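Local coordinates for Red carotenoid protein (RCP) (Nostoc sp., PDB 5FCY) that binds a carotenoid in an all-helical fold related to the N-terminal domain of the orange carotenoid protein, probably serving in cyanobacterial photoprotection, at residues Y14-W18 / L145-Y149; S52-A56 / T96-F101. All coordinates share one frame. Residues are numbered along the deposited sequence.

Contact 1 (Y14-W18 / L145-Y149); sequences YVQSW and LFRDY
Helix-on-helix packing brings the first and last modelled helices of the chain together here, helix 9-19 through Tyr14-Trp18 and helix 139-150 through Leu145-Tyr149. Both segments are regular alpha-helix; their axes approach to 9.9 Å and cross at -47°, with Val15 CA 5.6 Å from Tyr149 CA. The largest buried areas belong to an aromatic pair. With chi1 t on both residues, the six-membered ring of Trp18 stacks face-to-face on Tyr149, centroids 3.7 Å apart and planes at 13°. Although Trp18 NE1 lies 3.2 Å from Tyr149 OH, the angle is too poor for a hydrogen bond; the hydroxyl bonds instead to Gln26 OE1. Leu145 (chi1 t, chi2 p) packs CD1 against both Val15 CG2 at 3.4 Å and Tyr14 CB at 3.7 Å. Phe146 meets the indole edge to edge, CD1 4.1 Å from Trp18 CZ3, and also touches the beta-carotene. The 395 Å² interface joins these terminal helices beside the carotenoid pocket, within an all-helical fold of the orange carotenoid protein N-terminal family.

Contact 2 (S52-A56 / T96-F101); sequences SPAIA and TTKLLF. With BCR (beta-carotene), chain B.
Ser52, the first residue modelled after the unmodelled residues 38-51, points its CA-to-CB bond toward helix 95-110. With chi1 t, its OG comes 2.8 Å from Thr97 OG1 (Thr97 chi1 m), forming a hydrogen bond in which either hydroxyl could be the donor. The same Ser52 OG lies 3.5 Å from Leu100 CD1, so this polar link sits against an apolar neighbour. The CA atoms of Ser52 and Thr97 are 5.6 Å apart. Pro53 directs its CA-to-CB bond away, yet its ring still reaches Leu100, CG to CD1 at 4.3 Å. Ile55 adds a peripheral contact, CG2 to Thr97 CG2 at 3.8 Å. Ala56, whose N bonds to Ser52 O at 3.1 Å in the opening turn, is the buried point of closest backbone approach: its CA is 4.8 Å from Phe101 CA. Ala56 CB packs 3.9 Å from Leu100 CB and 3.8 Å from Phe101 N, the small methyl permitting this near contact of backbones. Phe101 (chi1 t) turns a ring edge to Ala56 O and continues along helix 53-64 onto Leu59 and Val63.

Segment 96-101 is helical throughout, with Leu100 N bonded to Thr96 O at 2.9 Å and Phe101 N to Thr97 O at 2.8 Å. Leu100 (chi1 m, chi2 t) places CD2 3.5 Å from C38 of beta-carotene, while Leu99 CD1 lies 3.8 Å from C20 of its polyene. The arrangement is close helix-helix packing over Ala56, with Leu99 and Leu100 lining part of the carotenoid pocket of this orange carotenoid protein N-terminal family fold.

Overall arrangement
The centres of contact 1 and contact 2 lie about 18 Å apart, and the two use four different helices: 9-19 and 139-150 in the first, 53-64 and 95-110 in the second. Along the chain, contact 2 is nested within the largely helical span between the two segments of contact 1. Helices 95-110 and 139-150 join them directly, Leu99 CD1 lying 3.8 Å from Phe146 CB and Leu99 CD2 3.6 Å from Arg147 CG. Leu99 and Phe146 meet at this junction and both line the beta-carotene pocket, while Leu100 reaches the pigment at C38. Residues distant in sequence are thereby gathered around one carotenoid, consistent with a compact single-domain binding protein.

Contact 1 (Y14-W18 / L145-Y149)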
ATOM      1  N   TYR A  14      12.300  -2.348  -8.697  1.00 49.74           N
ATOM      2  CA  TYR A  14      10.987  -1.723  -8.560  1.00 48.69           C
ATOM      3  C   TYR A  14      10.730  -1.324  -7.112  1.00 46.43           C
ATOM      4  O   TYR A  14      10.281  -0.207  -6.833  1.00 45.31           O
ATOM      5  CB  TYR A  14       9.892  -2.672  -9.047  1.00 49.05           C
ATOM      6  CG  TYR A  14       9.838  -2.851 -10.546  1.00 49.86           C
ATOM      7  CD1 TYR A  14       9.377  -1.836 -11.371  1.00 50.18           C
ATOM      8  CD2 TYR A  14      10.227  -4.046 -11.133  1.00 51.00           C
ATOM      9  CE1 TYR A  14       9.321  -2.000 -12.742  1.00 50.51           C
ATOM     10  CE2 TYR A  14      10.174  -4.219 -12.499  1.00 51.54           C
ATOM     11  CZ  TYR A  14       9.719  -3.195 -13.300  1.00 50.37           C
ATOM     12  OH  TYR A  14       9.665  -3.370 -14.663  1.00 50.65           O
ATOM     13  N   VAL A  15      11.009  -2.232  -6.176  1.00 46.48           N
ATOM     14  CA  VAL A  15      10.791  -1.942  -4.761  1.00 45.61           C
ATOM     15  C   VAL A  15      11.632  -0.748  -4.332  1.00 45.10           C
ATOM     16  O   VAL A  15      11.146   0.168  -3.656  1.00 43.99           O
ATOM     17  CB  VAL A  15      11.097  -3.185  -3.907  1.00 45.50           C
ATOM     18  CG1 VAL A  15      10.975  -2.869  -2.421  1.00 42.82           C
ATOM     19  CG2 VAL A  15      10.163  -4.321  -4.274  1.00 43.81           C
ATOM     20  N   GLN A  16      12.912  -0.741  -4.712  1.00 46.30           N
ATOM     21  CA  GLN A  16      13.783   0.369  -4.341  1.00 46.79           C
ATOM     22  C   GLN A  16      13.345   1.664  -5.011  1.00 45.26           C
ATOM     23  O   GLN A  16      13.341   2.726  -4.379  1.00 44.42           O
ATOM     24  CB  GLN A  16      15.235   0.044  -4.691  1.00 49.73           C
ATOM     25  CG  GLN A  16      16.014  -0.587  -3.548  1.00 52.00           C
ATOM     26  CD  GLN A  16      17.472  -0.830  -3.890  1.00 56.54           C
ATOM     27  OE1 GLN A  16      18.346  -0.036  -3.534  1.00 56.57           O
ATOM     28  NE2 GLN A  16      17.744  -1.934  -4.579  1.00 55.67           N
ATOM     29  N   SER A  17      12.972   1.603  -6.291  1.00 45.00           N
ATOM     30  CA  SER A  17      12.453   2.793  -6.955  1.00 45.09           C
ATOM     31  C   SER A  17      11.160   3.257  -6.302  1.00 43.69           C
ATOM     32  O   SER A  17      10.933   4.462  -6.135  1.00 43.03           O
ATOM     33  CB  SER A  17      12.233   2.514  -8.440  1.00 46.26           C
ATOM     34  OG  SER A  17      13.459   2.250  -9.098  1.00 47.95           O
ATOM     35  N   TRP A  18      10.299   2.311  -5.921  1.00 43.73           N
ATOM     36  CA  TRP A  18       9.054   2.659  -5.248  1.00 41.82           C
ATOM     37  C   TRP A  18       9.329   3.330  -3.908  1.00 41.06           C
ATOM     38  O   TRP A  18       8.608   4.251  -3.505  1.00 39.70           O
ATOM     39  CB  TRP A  18       8.208   1.397  -5.064  1.00 40.79           C
ATOM     40  CG  TRP A  18       6.737   1.633  -4.858  1.00 38.71           C
ATOM     41  CD1 TRP A  18       6.135   2.770  -4.403  1.00 38.11           C
ATOM     42  CD2 TRP A  18       5.684   0.695  -5.108  1.00 38.01           C
ATOM     43  NE1 TRP A  18       4.773   2.596  -4.354  1.00 37.31           N
ATOM     44  CE2 TRP A  18       4.471   1.330  -4.781  1.00 37.36           C
ATOM     45  CE3 TRP A  18       5.651  -0.621  -5.578  1.00 38.29           C
ATOM     46  CZ2 TRP A  18       3.240   0.695  -4.909  1.00 37.81           C
ATOM     47  CZ3 TRP A  18       4.429  -1.250  -5.702  1.00 38.23           C
ATOM     48  CH2 TRP A  18       3.241  -0.593  -5.370  1.00 38.19           C
ATOM     49  N   LEU A 145       6.219  -8.649  -6.121  1.00 40.93           N
ATOM     50  CA  LEU A 145       6.596  -7.251  -5.943  1.00 40.79           C
ATOM     51  C   LEU A 145       5.822  -6.620  -4.791  1.00 39.60           C
ATOM     52  O   LEU A 145       6.412  -6.001  -3.896  1.00 38.83           O
ATOM     53  CB  LEU A 145       6.357  -6.484  -7.246  1.00 40.85           C
ATOM     54  CG  LEU A 145       6.418  -4.956  -7.186  1.00 41.48           C
ATOM     55  CD1 LEU A 145       7.767  -4.480  -6.681  1.00 43.05           C
ATOM     56  CD2 LEU A 145       6.119  -4.366  -8.554  1.00 43.35           C
ATOM     57  N   PHE A 146       4.496  -6.776  -4.794  1.00 38.89           N
ATOM     58  CA  PHE A 146       3.668  -6.132  -3.779  1.00 38.62           C
ATOM     59  C   PHE A 146       3.995  -6.653  -2.386  1.00 38.33           C
ATOM     60  O   PHE A 146       4.082  -5.875  -1.429  1.00 37.12           O
ATOM     61  CB  PHE A 146       2.188  -6.351  -4.094  1.00 38.82           C
ATOM     62  CG  PHE A 146       1.779  -5.880  -5.465  1.00 39.73           C
ATOM     63  CD1 PHE A 146       2.396  -4.790  -6.054  1.00 39.84           C
ATOM     64  CD2 PHE A 146       0.777  -6.532  -6.164  1.00 40.36           C
ATOM     65  CE1 PHE A 146       2.022  -4.360  -7.312  1.00 40.53           C
ATOM     66  CE2 PHE A 146       0.398  -6.105  -7.421  1.00 41.28           C
ATOM     67  CZ  PHE A 146       1.022  -5.020  -7.996  1.00 41.72           C
ATOM     68  N   ARG A 147       4.175  -7.969  -2.251  1.00 38.76           N
ATOM     69  CA  ARG A 147       4.503  -8.539  -0.949  1.00 38.01           C
ATOM     70  C   ARG A 147       5.795  -7.950  -0.399  1.00 37.29           C
ATOM     71  O   ARG A 147       5.874  -7.609   0.786  1.00 37.03           O
ATOM     72  CB  ARG A 147       4.611 -10.059  -1.055  1.00 39.67           C
ATOM     73  CG  ARG A 147       3.284 -10.755  -1.308  1.00 40.82           C
ATOM     74  CD  ARG A 147       3.440 -12.265  -1.424  1.00 42.85           C
ATOM     75  NE  ARG A 147       4.077 -12.845  -0.242  1.00 44.19           N
ATOM     76  CZ  ARG A 147       5.380 -13.097  -0.124  1.00 45.38           C
ATOM     77  NH1 ARG A 147       6.218 -12.829  -1.120  1.00 44.50           N
ATOM     78  NH2 ARG A 147       5.852 -13.623   1.001  1.00 45.06           N
ATOM     79  N   ASP A 148       6.821  -7.820  -1.243  1.00 37.45           N
ATOM     80  CA  ASP A 148       8.091  -7.274  -0.777  1.00 37.46           C
ATOM     81  C   ASP A 148       7.993  -5.781  -0.497  1.00 37.00           C
ATOM     82  O   ASP A 148       8.717  -5.264   0.359  1.00 37.26           O
ATOM     83  CB  ASP A 148       9.191  -7.542  -1.805  1.00 38.02           C
ATOM     84  CG  ASP A 148       9.357  -9.015  -2.115  1.00 38.49           C
ATOM     85  OD1 ASP A 148       9.078  -9.853  -1.230  1.00 39.39           O
ATOM     86  OD2 ASP A 148       9.769  -9.336  -3.248  1.00 38.54           O
ATOM     87  N   TYR A 149       7.110  -5.074  -1.204  1.00 36.87           N
ATOM     88  CA  TYR A 149       6.963  -3.638  -0.987  1.00 36.60           C
ATOM     89  C   TYR A 149       6.299  -3.350   0.357  1.00 36.37           C
ATOM     90  O   TYR A 149       6.759  -2.486   1.113  1.00 35.87           O
ATOM     91  CB  TYR A 149       6.167  -3.018  -2.139  1.00 36.75           C
ATOM     92  CG  TYR A 149       5.715  -1.600  -1.890  1.00 36.11           C
ATOM     93  CD1 TYR A 149       6.629  -0.597  -1.602  1.00 37.03           C
ATOM     94  CD2 TYR A 149       4.372  -1.260  -1.956  1.00 36.69           C
ATOM     95  CE1 TYR A 149       6.217   0.699  -1.375  1.00 37.03           C
ATOM     96  CE2 TYR A 149       3.951   0.032  -1.732  1.00 36.64           C
ATOM     97  CZ  TYR A 149       4.879   1.008  -1.442  1.00 36.77           C
ATOM     98  OH  TYR A 149       4.471   2.301  -1.217  1.00 36.51           O
TER

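Contact 2 (S52-A56 / T96-F101)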
ATOM      1  N   SER A  52      -5.987 -15.813   8.050  1.00 43.34           N
ATOM      2  CA  SER A  52      -5.167 -14.671   7.659  1.00 42.50           C
ATOM      3  C   SER A  52      -6.016 -13.488   7.172  1.00 42.90           C
ATOM      4  O   SER A  52      -5.724 -12.341   7.510  1.00 42.70           O
ATOM      5  CB  SER A  52      -4.161 -15.084   6.583  1.00 41.54           C
ATOM      6  OG  SER A  52      -3.471 -13.956   6.076  1.00 41.45           O
ATOM      7  N   PRO A  53      -7.059 -13.750   6.376  1.00 42.70           N
ATOM      8  CA  PRO A  53      -7.980 -12.654   6.029  1.00 43.06           C
ATOM      9  C   PRO A  53      -8.701 -12.080   7.235  1.00 44.10           C
ATOM     10  O   PRO A  53      -9.034 -10.888   7.239  1.00 44.87           O
ATOM     11  CB  PRO A  53      -8.960 -13.311   5.045  1.00 43.09           C
ATOM     12  CG  PRO A  53      -8.249 -14.504   4.526  1.00 42.92           C
ATOM     13  CD  PRO A  53      -7.392 -14.988   5.653  1.00 42.83           C
ATOM     14  N   ALA A  54      -8.963 -12.896   8.259  1.00 43.62           N
ATOM     15  CA  ALA A  54      -9.609 -12.388   9.464  1.00 43.31           C
ATOM     16  C   ALA A  54      -8.701 -11.407  10.189  1.00 44.10           C
ATOM     17  O   ALA A  54      -9.131 -10.316  10.581  1.00 45.15           O
ATOM     18  CB  ALA A  54      -9.991 -13.548  10.382  1.00 42.22           C
ATOM     19  N   ILE A  55      -7.436 -11.783  10.380  1.00 43.66           N
ATOM     20  CA  ILE A  55      -6.472 -10.865  10.978  1.00 43.60           C
ATOM     21  C   ILE A  55      -6.424  -9.564  10.185  1.00 44.05           C
ATOM     22  O   ILE A  55      -6.389  -8.470  10.759  1.00 43.62           O
ATOM     23  CB  ILE A  55      -5.088 -11.534  11.067  1.00 43.09           C
ATOM     24  CG1 ILE A  55      -5.175 -12.807  11.916  1.00 43.19           C
ATOM     25  CG2 ILE A  55      -4.065 -10.568  11.653  1.00 42.92           C
ATOM     26  CD1 ILE A  55      -3.883 -13.585  12.019  1.00 42.40           C
ATOM     27  N   ALA A  56      -6.438  -9.664   8.854  1.00 44.21           N
ATOM     28  CA  ALA A  56      -6.431  -8.468   8.018  1.00 43.81           C
ATOM     29  C   ALA A  56      -7.717  -7.672   8.195  1.00 45.61           C
ATOM     30  O   ALA A  56      -7.684  -6.444   8.337  1.00 45.80           O
ATOM     31  CB  ALA A  56      -6.236  -8.854   6.551  1.00 41.86           C
ATOM     32  N   THR A  96       1.617 -12.141   3.621  1.00 37.78           N
ATOM     33  CA  THR A  96       0.289 -12.321   3.040  1.00 37.67           C
ATOM     34  C   THR A  96      -0.737 -11.431   3.730  1.00 37.96           C
ATOM     35  O   THR A  96      -1.486 -10.701   3.071  1.00 37.53           O
ATOM     36  CB  THR A  96      -0.131 -13.787   3.138  1.00 37.61           C
ATOM     37  OG1 THR A  96       0.809 -14.602   2.432  1.00 39.75           O
ATOM     38  CG2 THR A  96      -1.524 -13.995   2.547  1.00 37.85           C
ATOM     39  N   THR A  97      -0.795 -11.489   5.059  1.00 38.01           N
ATOM     40  CA  THR A  97      -1.755 -10.670   5.787  1.00 38.95           C
ATOM     41  C   THR A  97      -1.533  -9.191   5.497  1.00 37.95           C
ATOM     42  O   THR A  97      -2.484  -8.448   5.229  1.00 37.13           O
ATOM     43  CB  THR A  97      -1.652 -10.955   7.286  1.00 39.02           C
ATOM     44  OG1 THR A  97      -1.669 -12.370   7.504  1.00 38.88           O
ATOM     45  CG2 THR A  97      -2.815 -10.317   8.034  1.00 40.13           C
ATOM     46  N   LYS A  98      -0.272  -8.750   5.526  1.00 37.73           N
ATOM     47  CA  LYS A  98       0.035  -7.351   5.247  1.00 37.28           C
ATOM     48  C   LYS A  98      -0.527  -6.924   3.897  1.00 37.41           C
ATOM     49  O   LYS A  98      -1.133  -5.853   3.780  1.00 36.97           O
ATOM     50  CB  LYS A  98       1.545  -7.130   5.295  1.00 37.05           C
ATOM     51  CG  LYS A  98       2.127  -7.118   6.697  1.00 36.51           C
ATOM     52  CD  LYS A  98       3.619  -7.375   6.669  1.00 36.82           C
ATOM     53  CE  LYS A  98       4.296  -6.842   7.916  1.00 36.70           C
ATOM     54  NZ  LYS A  98       5.612  -7.487   8.158  1.00 37.40           N
ATOM     55  N   LEU A  99      -0.345  -7.755   2.868  1.00 37.20           N
ATOM     56  CA  LEU A  99      -0.839  -7.409   1.539  1.00 37.17           C
ATOM     57  C   LEU A  99      -2.362  -7.456   1.483  1.00 37.61           C
ATOM     58  O   LEU A  99      -2.991  -6.620   0.825  1.00 37.77           O
ATOM     59  CB  LEU A  99      -0.225  -8.348   0.502  1.00 36.96           C
ATOM     60  CG  LEU A  99      -0.629  -8.150  -0.959  1.00 37.77           C
ATOM     61  CD1 LEU A  99      -0.413  -6.716  -1.404  1.00 38.38           C
ATOM     62  CD2 LEU A  99       0.168  -9.101  -1.831  1.00 38.45           C
ATOM     63  N   LEU A 100      -2.976  -8.429   2.162  1.00 38.22           N
ATOM     64  CA  LEU A 100      -4.433  -8.469   2.239  1.00 38.36           C
ATOM     65  C   LEU A 100      -4.973  -7.221   2.923  1.00 38.74           C
ATOM     66  O   LEU A 100      -5.989  -6.659   2.498  1.00 39.16           O
ATOM     67  CB  LEU A 100      -4.886  -9.722   2.986  1.00 38.97           C
ATOM     68  CG  LEU A 100      -4.540 -11.065   2.340  1.00 40.26           C
ATOM     69  CD1 LEU A 100      -4.780 -12.199   3.321  1.00 40.71           C
ATOM     70  CD2 LEU A 100      -5.351 -11.276   1.074  1.00 41.23           C
ATOM     71  N   PHE A 101      -4.310  -6.780   3.992  1.00 38.63           N
ATOM     72  CA  PHE A 101      -4.699  -5.539   4.655  1.00 39.15           C
ATOM     73  C   PHE A 101      -4.702  -4.374   3.675  1.00 39.57           C
ATOM     74  O   PHE A 101      -5.651  -3.582   3.635  1.00 40.30           O
ATOM     75  CB  PHE A 101      -3.754  -5.259   5.820  1.00 38.82           C
ATOM     76  CG  PHE A 101      -3.860  -3.863   6.363  1.00 39.76           C
ATOM     77  CD1 PHE A 101      -4.927  -3.499   7.167  1.00 41.55           C
ATOM     78  CD2 PHE A 101      -2.892  -2.917   6.075  1.00 38.37           C
ATOM     79  CE1 PHE A 101      -5.028  -2.216   7.670  1.00 42.26           C
ATOM     80  CE2 PHE A 101      -2.986  -1.633   6.576  1.00 39.46           C
ATOM     81  CZ  PHE A 101      -4.056  -1.282   7.374  1.00 40.30           C
TER
HETATM   82  C1  BCR B 201      -4.106  11.944  -0.170  1.00 47.63           C
HETATM   83  C2  BCR B 201      -4.001  13.253  -0.948  1.00 46.46           C
HETATM   84  C3  BCR B 201      -2.621  13.515  -1.542  1.00 46.42           C
HETATM   85  C4  BCR B 201      -1.934  12.221  -1.957  1.00 46.21           C
HETATM   86  C5  BCR B 201      -2.948  11.113  -2.093  1.00 47.04           C
HETATM   87  C6  BCR B 201      -3.654  10.770  -1.017  1.00 46.71           C
HETATM   88  C7  BCR B 201      -4.013   9.369  -0.619  1.00 46.24           C
HETATM   89  C8  BCR B 201      -3.675   8.231  -1.262  1.00 46.34           C
HETATM   90  C9  BCR B 201      -4.092   6.888  -0.758  1.00 45.73           C
HETATM   91  C10 BCR B 201      -3.764   5.784  -1.480  1.00 44.88           C
HETATM   92  C11 BCR B 201      -4.099   4.398  -1.107  1.00 45.38           C
HETATM   93  C33 BCR B 201      -3.160  10.499  -3.436  1.00 48.18           C
HETATM   94  C31 BCR B 201      -5.558  11.802   0.285  1.00 48.20           C
HETATM   95  C32 BCR B 201      -3.184  12.041   1.033  1.00 48.49           C
HETATM   96  C34 BCR B 201      -4.866   6.819   0.531  1.00 45.94           C
HETATM   97  C12 BCR B 201      -3.706   3.375  -1.885  1.00 45.32           C
HETATM   98  C13 BCR B 201      -4.004   1.955  -1.560  1.00 45.46           C
HETATM   99  C14 BCR B 201      -3.574   0.984  -2.410  1.00 44.90           C
HETATM  100  C15 BCR B 201      -3.787  -0.458  -2.217  1.00 44.04           C
HETATM  101  C16 BCR B 201      -3.352  -1.363  -3.107  1.00 44.19           C
HETATM  102  C17 BCR B 201      -3.596  -2.793  -2.862  1.00 44.43           C
HETATM  103  C18 BCR B 201      -3.212  -3.782  -3.693  1.00 44.65           C
HETATM  104  C19 BCR B 201      -3.526  -5.178  -3.285  1.00 44.35           C
HETATM  105  C20 BCR B 201      -3.141  -6.266  -3.963  1.00 44.61           C
HETATM  106  C21 BCR B 201      -3.498  -7.604  -3.469  1.00 44.99           C
HETATM  107  C22 BCR B 201      -3.172  -8.739  -4.118  1.00 44.69           C
HETATM  108  C23 BCR B 201      -3.617 -10.033  -3.527  1.00 45.32           C
HETATM  109  C24 BCR B 201      -3.450 -11.213  -4.138  1.00 46.00           C
HETATM  110  C25 BCR B 201      -3.906 -12.515  -3.567  1.00 47.62           C
HETATM  111  C26 BCR B 201      -4.584 -12.629  -2.424  1.00 47.67           C
HETATM  112  C27 BCR B 201      -3.995 -13.468  -1.314  1.00 47.13           C
HETATM  113  C28 BCR B 201      -3.091 -14.534  -1.922  1.00 47.13           C
HETATM  114  C29 BCR B 201      -3.601 -14.976  -3.289  1.00 46.08           C
HETATM  115  C30 BCR B 201      -3.620 -13.817  -4.285  1.00 46.68           C
HETATM  116  C35 BCR B 201      -4.757   1.670  -0.291  1.00 45.98           C
HETATM  117  C36 BCR B 201      -2.496  -3.443  -4.971  1.00 45.66           C
HETATM  118  C37 BCR B 201      -2.409  -8.627  -5.408  1.00 44.79           C
HETATM  119  C38 BCR B 201      -5.957 -12.027  -2.255  1.00 47.33           C
HETATM  120  C39 BCR B 201      -4.721 -14.031  -5.314  1.00 46.53           C
HETATM  121  C40 BCR B 201      -2.274 -13.781  -4.999  1.00 45.95           C